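Local structure of cytokinin riboside 5'-monophosphate phosphoribohydrolase (Streptomyces coelicolor, 5ZI9) at residues Q58-E63 / F153-V158; I75-S80 / F105-G110. The protein is probably a member of the LOG-like family, whose subunits have a Rossmann-like fold around a parallel beta-sheet. All coordinates share one frame; numbering follows the deposited sequence.

Interactions 1 and 2 lie in consecutive parts of the fold, since helix 50-67, which supplies residues 58-63, leads into strand 74-78, which supplies residues 75-80. Their centres are about 19 Å apart and their nearest atoms about 8 Å apart, so they do not touch. Interaction 2 is a strand pairing within the parallel sheet. Interaction 1 fastens helix 50-67 to the end of strand 149-153, an outermost strand of that sheet within the chain, and to the start of helix 156-165. Helix 156-165 also meets interaction 2, where the backbone oxygen of Phe163 is hydrogen-bonded to the Ser76 hydroxyl. Citrate, possibly marking a pocket, lies about 4 Å from the Tyr155 side chain; one of two 1,2-ethanediol molecules at interaction 2 is hydrogen-bonded to Gly79.

Interaction 1 of 2, residues Q58-E63 / F153-V158; sequences QSEFIE and FRYFFV
The carboxylate of Glu60 is held by Arg154 and Tyr155 through three hydrogen bonds. OE2 accepts two of them from opposite faces of its plane: Arg154 N at 2.9 Å, and Arg154 NE at 2.8 Å, which lies above the carboxylate plane and completes a salt bridge. OE1 turns its syn lone pair to Tyr155 N at 2.9 Å, and the same oxygen lies in the plane of the Phe153 ring, at its edge, 3.5 Å from CD2. With CG anti to the backbone N (chi1 -170°) and an extended chain beyond, the acid reaches straight across.

A second salt bridge joins Glu63 OE1 to Arg154 NH1 at 3.2 Å, making a salt-bridge network of Glu60, Glu63 and Arg154. It continues into the assembly, since Arg154 NH2 forms a further salt bridge with Glu63 of a neighbouring subunit.

The apolar part is Val158 against Phe61. CG1 sits over the ring centre in a CH-pi contact, 3.9 Å from the centroid, while CG2 lies 3.6 Å from Phe61 CE2.

Helix 50-67 thereby packs on the first turn of helix 156-165, with Tyr155 at its N-cap position; Met161 and Met162 of that helix also touch Phe61, and Phe153 leans on Leu133 and Ile135 of strand 130-135.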
loop_
_atom_site.group_PDB
_atom_site.type_symbol
_atom_site.label_atom_id
_atom_site.label_comp_id
_atom_site.label_asym_id
_atom_site.label_seq_id
_atom_site.Cartn_x
_atom_site.Cartn_y
_atom_site.Cartn_z
ATOM N N GLN B 58 4.529 -4.632 6.585
ATOM C CA GLN B 58 4.723 -3.302 6.052
ATOM C C GLN B 58 4.440 -2.242 7.111
ATOM O O GLN B 58 5.180 -1.280 7.251
ATOM C CB GLN B 58 3.826 -3.088 4.834
ATOM C CG GLN B 58 4.150 -1.854 3.988
ATOM C CD GLN B 58 2.975 -1.366 3.161
ATOM O OE1 GLN B 58 1.802 -1.521 3.548
ATOM N NE2 GLN B 58 3.271 -0.784 2.018
ATOM N N SER B 59 3.370 -2.423 7.874
ATOM C CA SER B 59 3.070 -1.510 8.983
ATOM C C SER B 59 4.216 -1.389 10.004
ATOM O O SER B 59 4.542 -0.299 10.489
ATOM C CB SER B 59 1.815 -1.961 9.703
ATOM O OG SER B 59 0.760 -1.938 8.791
ATOM N N GLU B 60 4.814 -2.526 10.328
ATOM C CA GLU B 60 5.915 -2.546 11.270
ATOM C C GLU B 60 7.149 -1.840 10.739
ATOM O O GLU B 60 7.809 -1.154 11.487
ATOM C CB GLU B 60 6.268 -3.970 11.706
ATOM C CG GLU B 60 7.250 -3.916 12.864
ATOM C CD GLU B 60 7.282 -5.168 13.697
ATOM O OE1 GLU B 60 8.095 -6.063 13.377
ATOM O OE2 GLU B 60 6.555 -5.229 14.702
ATOM N N PHE B 61 7.444 -1.984 9.459
ATOM C CA PHE B 61 8.488 -1.171 8.831
ATOM C C PHE B 61 8.168 0.297 8.937
ATOM O O PHE B 61 9.048 1.089 9.255
ATOM C CB PHE B 61 8.628 -1.463 7.349
ATOM C CG PHE B 61 9.515 -2.584 7.055
ATOM C CD1 PHE B 61 10.875 -2.430 7.163
ATOM C CD2 PHE B 61 8.997 -3.797 6.652
ATOM C CE1 PHE B 61 11.718 -3.488 6.888
ATOM C CE2 PHE B 61 9.823 -4.850 6.343
ATOM C CZ PHE B 61 11.202 -4.702 6.470
ATOM N N ILE B 62 6.920 0.649 8.610
ATOM C CA ILE B 62 6.513 2.029 8.682
ATOM C C ILE B 62 6.702 2.582 10.063
ATOM O O ILE B 62 7.158 3.705 10.177
ATOM C CB ILE B 62 5.075 2.257 8.182
ATOM C CG1 ILE B 62 5.069 2.141 6.652
ATOM C CG2 ILE B 62 4.546 3.648 8.567
ATOM C CD1 ILE B 62 3.766 1.702 6.101
ATOM N N GLU B 63 6.350 1.799 11.089
ATOM C CA GLU B 63 6.426 2.237 12.486
ATOM C C GLU B 63 7.865 2.421 12.897
ATOM O O GLU B 63 8.211 3.404 13.546
ATOM C CB GLU B 63 5.755 1.226 13.397
ATOM C CG GLU B 63 4.242 1.337 13.406
ATOM C CD GLU B 63 3.482 0.015 13.494
ATOM O OE1 GLU B 63 3.941 -0.940 14.165
ATOM O OE2 GLU B 63 2.401 -0.043 12.870
ATOM N N PHE B 153 9.720 -5.096 18.363
ATOM C CA PHE B 153 9.338 -5.620 17.053
ATOM C C PHE B 153 8.747 -6.983 17.218
ATOM O O PHE B 153 9.166 -7.744 18.104
ATOM C CB PHE B 153 10.553 -5.756 16.109
ATOM C CG PHE B 153 11.087 -4.455 15.666
ATOM C CD1 PHE B 153 11.981 -3.762 16.463
ATOM C CD2 PHE B 153 10.663 -3.896 14.458
ATOM C CE1 PHE B 153 12.467 -2.535 16.062
ATOM C CE2 PHE B 153 11.127 -2.659 14.044
ATOM C CZ PHE B 153 12.034 -1.970 14.868
ATOM N N ARG B 154 7.815 -7.317 16.330
ATOM C CA ARG B 154 7.353 -8.691 16.281
ATOM C C ARG B 154 7.853 -9.509 15.104
ATOM O O ARG B 154 7.884 -10.751 15.179
ATOM C CB ARG B 154 5.849 -8.789 16.554
ATOM C CG ARG B 154 4.954 -8.132 15.566
ATOM C CD ARG B 154 3.911 -7.257 16.229
ATOM N NE ARG B 154 3.942 -5.969 15.539
ATOM C CZ ARG B 154 2.907 -5.155 15.343
ATOM N NH1 ARG B 154 3.117 -3.990 14.711
ATOM N NH2 ARG B 154 1.677 -5.472 15.769
ATOM N N TYR B 155 8.374 -8.843 14.086
ATOM C CA TYR B 155 9.040 -9.542 13.003
ATOM C C TYR B 155 10.563 -9.399 13.048
ATOM O O TYR B 155 11.110 -8.345 12.780
ATOM C CB TYR B 155 8.504 -9.073 11.666
ATOM C CG TYR B 155 7.015 -9.181 11.595
ATOM C CD1 TYR B 155 6.398 -10.407 11.454
ATOM C CD2 TYR B 155 6.221 -8.046 11.708
ATOM C CE1 TYR B 155 5.030 -10.498 11.418
ATOM C CE2 TYR B 155 4.846 -8.126 11.667
ATOM C CZ TYR B 155 4.257 -9.358 11.524
ATOM O OH TYR B 155 2.887 -9.464 11.500
ATOM N N PHE B 156 11.213 -10.504 13.377
ATOM C CA PHE B 156 12.662 -10.689 13.381
ATOM C C PHE B 156 13.418 -9.985 12.256
ATOM O O PHE B 156 14.426 -9.308 12.467
ATOM C CB PHE B 156 12.913 -12.192 13.275
ATOM C CG PHE B 156 14.261 -12.621 13.753
ATOM C CD1 PHE B 156 14.578 -12.627 15.148
ATOM C CD2 PHE B 156 15.234 -13.067 12.843
ATOM C CE1 PHE B 156 15.836 -13.047 15.608
ATOM C CE2 PHE B 156 16.500 -13.485 13.312
ATOM C CZ PHE B 156 16.792 -13.475 14.683
ATOM N N PHE B 157 12.893 -10.153 11.053
ATOM C CA PHE B 157 13.542 -9.740 9.825
ATOM C C PHE B 157 13.342 -8.293 9.536
ATOM O O PHE B 157 14.095 -7.693 8.815
ATOM C CB PHE B 157 13.046 -10.624 8.717
ATOM C CG PHE B 157 13.466 -12.042 8.932
ATOM C CD1 PHE B 157 14.719 -12.475 8.472
ATOM C CD2 PHE B 157 12.683 -12.939 9.698
ATOM C CE1 PHE B 157 15.139 -13.778 8.691
ATOM C CE2 PHE B 157 13.122 -14.230 9.931
ATOM C CZ PHE B 157 14.341 -14.645 9.410
ATOM N N VAL B 158 12.332 -7.715 10.141
ATOM C CA VAL B 158 12.201 -6.279 10.142
ATOM C C VAL B 158 13.264 -5.718 11.070
ATOM O O VAL B 158 14.005 -4.833 10.684
ATOM C CB VAL B 158 10.802 -5.828 10.572
ATOM C CG1 VAL B 158 10.736 -4.320 10.589
ATOM C CG2 VAL B 158 9.771 -6.360 9.576
#

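Interaction 2 of 2, residues I75-S80 / F105-G110; sequences ISVFGS and FAVITG. With EDO (1,2-ethanediol), chain M; EDO (1,2-ethanediol), chain J.
Ile75 lays its CG1 over one face of the Phe105 ring, offset toward the rim and 3.9 Å from the centroid, a CH-pi contact at the start of the strand pair. CG1 stands beside the backbone N (chi1 -68°), which turns it toward the ring. Next to it the strands are stitched by Ile75 N to Ala106 O (3.0 Å), Ile108 N to Ile75 O (3.0 Å) and Val77 N to Ile108 O (2.8 Å). Ile108 O also takes a CA-H contact from Ser76.

Strand 74-78, helix 88-102 and strand 106-109 form a beta-alpha-beta unit, the repeating element of a Rossmann-like fold. Ile75, Val77 and Val107 meet Leu100 of the connecting helix, and Val77 CG2 reaches Val107 CG1 at 4.1 Å. Against Ile108 CB rests Ser76 OG (3.5 Å), itself hydrogen-bonded to Phe163 O.

Beyond Val77 the pairing comes apart: Gly110 N is 4.4 Å from Val77 O, and Thr109 OG1 is hydrogen-bonded to Asn120 OD1. On this loose side O2 of a 1,2-ethanediol molecule, probably from the crystallisation liquor, gives a hydrogen bond to Gly79 O and accepts a weak one from Gly79 N, 3.3 Å away.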
loop_
_atom_site.group_PDB
_atom_site.type_symbol
_atom_site.label_atom_id
_atom_site.label_comp_id
_atom_site.label_asym_id
_atom_site.label_seq_id
_atom_site.Cartn_x
_atom_site.Cartn_y
_atom_site.Cartn_z
ATOM N N ILE B 75 25.970 3.381 16.457
ATOM C CA ILE B 75 26.666 2.101 16.395
ATOM C C ILE B 75 25.770 1.054 17.057
ATOM O O ILE B 75 25.178 1.320 18.079
ATOM C CB ILE B 75 28.020 2.173 17.126
ATOM C CG1 ILE B 75 28.986 3.088 16.370
ATOM C CG2 ILE B 75 28.616 0.788 17.370
ATOM C CD1 ILE B 75 29.355 2.643 14.977
ATOM N N SER B 76 25.677 -0.125 16.470
ATOM C CA SER B 76 24.830 -1.179 17.016
ATOM C C SER B 76 25.696 -2.140 17.797
ATOM O O SER B 76 26.668 -2.658 17.251
ATOM C CB SER B 76 24.064 -1.929 15.923
ATOM O OG SER B 76 22.977 -1.157 15.456
ATOM N N VAL B 77 25.325 -2.373 19.062
ATOM C CA VAL B 77 26.109 -3.201 19.985
ATOM C C VAL B 77 25.379 -4.479 20.340
ATOM O O VAL B 77 24.194 -4.462 20.605
ATOM C CB VAL B 77 26.477 -2.408 21.261
ATOM C CG1 VAL B 77 27.314 -3.272 22.212
ATOM C CG2 VAL B 77 27.221 -1.156 20.839
ATOM N N PHE B 78 26.110 -5.578 20.320
ATOM C CA PHE B 78 25.560 -6.919 20.519
ATOM C C PHE B 78 26.413 -7.622 21.525
ATOM O O PHE B 78 27.585 -7.298 21.733
ATOM C CB PHE B 78 25.587 -7.746 19.224
ATOM C CG PHE B 78 24.847 -7.109 18.104
ATOM C CD1 PHE B 78 23.472 -7.285 17.972
ATOM C CD2 PHE B 78 25.515 -6.270 17.212
ATOM C CE1 PHE B 78 22.792 -6.639 16.963
ATOM C CE2 PHE B 78 24.842 -5.662 16.193
ATOM C CZ PHE B 78 23.481 -5.829 16.078
ATOM N N GLY B 79 25.821 -8.628 22.113
ATOM C CA GLY B 79 26.484 -9.400 23.114
ATOM C C GLY B 79 25.446 -10.170 23.874
ATOM O O GLY B 79 24.247 -9.882 23.769
ATOM N N SER B 80 25.929 -11.133 24.650
ATOM C CA SER B 80 25.098 -12.042 25.444
ATOM C C SER B 80 24.041 -11.372 26.295
ATOM O O SER B 80 24.285 -10.336 26.924
ATOM C CB SER B 80 25.963 -12.900 26.345
ATOM O OG SER B 80 25.174 -13.786 27.094
ATOM N N PHE B 105 28.336 9.067 18.702
ATOM C CA PHE B 105 27.373 8.071 18.229
ATOM C C PHE B 105 26.209 7.837 19.169
ATOM O O PHE B 105 26.356 7.907 20.394
ATOM C CB PHE B 105 28.058 6.718 18.017
ATOM C CG PHE B 105 29.095 6.732 16.935
ATOM C CD1 PHE B 105 28.723 6.869 15.606
ATOM C CD2 PHE B 105 30.444 6.619 17.245
ATOM C CE1 PHE B 105 29.678 6.885 14.601
ATOM C CE2 PHE B 105 31.401 6.648 16.248
ATOM C CZ PHE B 105 31.020 6.776 14.917
ATOM N N ALA B 106 25.056 7.490 18.600
ATOM C CA ALA B 106 23.989 6.880 19.402
ATOM C C ALA B 106 24.289 5.398 19.656
ATOM O O ALA B 106 25.027 4.768 18.908
ATOM C CB ALA B 106 22.657 7.057 18.713
ATOM N N VAL B 107 23.730 4.831 20.702
ATOM C CA VAL B 107 23.956 3.418 20.902
ATOM C C VAL B 107 22.684 2.622 20.689
ATOM O O VAL B 107 21.694 2.868 21.360
ATOM C CB VAL B 107 24.537 3.146 22.276
ATOM C CG1 VAL B 107 24.749 1.638 22.488
ATOM C CG2 VAL B 107 25.850 3.906 22.398
ATOM N N ILE B 108 22.738 1.663 19.760
ATOM C CA ILE B 108 21.600 0.791 19.451
ATOM C C ILE B 108 21.855 -0.606 19.967
ATOM O O ILE B 108 22.891 -1.158 19.708
ATOM C CB ILE B 108 21.312 0.726 17.933
ATOM C CG1 ILE B 108 20.931 2.103 17.374
ATOM C CG2 ILE B 108 20.137 -0.216 17.667
ATOM C CD1 ILE B 108 20.986 2.170 15.870
ATOM N N THR B 109 20.914 -1.171 20.708
ATOM C CA THR B 109 21.031 -2.582 21.095
ATOM C C THR B 109 19.747 -3.389 20.916
ATOM O O THR B 109 18.706 -2.889 20.515
ATOM C CB THR B 109 21.477 -2.758 22.554
ATOM O OG1 THR B 109 20.353 -2.531 23.400
ATOM C CG2 THR B 109 22.620 -1.832 22.885
ATOM N N GLY B 110 19.824 -4.665 21.243
ATOM C CA GLY B 110 18.617 -5.477 21.297
ATOM C C GLY B 110 17.619 -5.124 22.377
ATOM O O GLY B 110 16.531 -5.689 22.370
HETATM C C1 EDO M . 24.722 10.287 20.672
HETATM O O1 EDO M . 24.596 9.574 21.938
HETATM C C2 EDO M . 24.698 11.795 20.837
HETATM O O2 EDO M . 23.296 12.167 20.925
HETATM C C1 EDO J . 20.928 -10.622 19.929
HETATM O O1 EDO J . 20.283 -9.323 19.798
HETATM C C2 EDO J . 21.923 -10.605 21.115
HETATM O O2 EDO J . 22.728 -9.405 21.129
#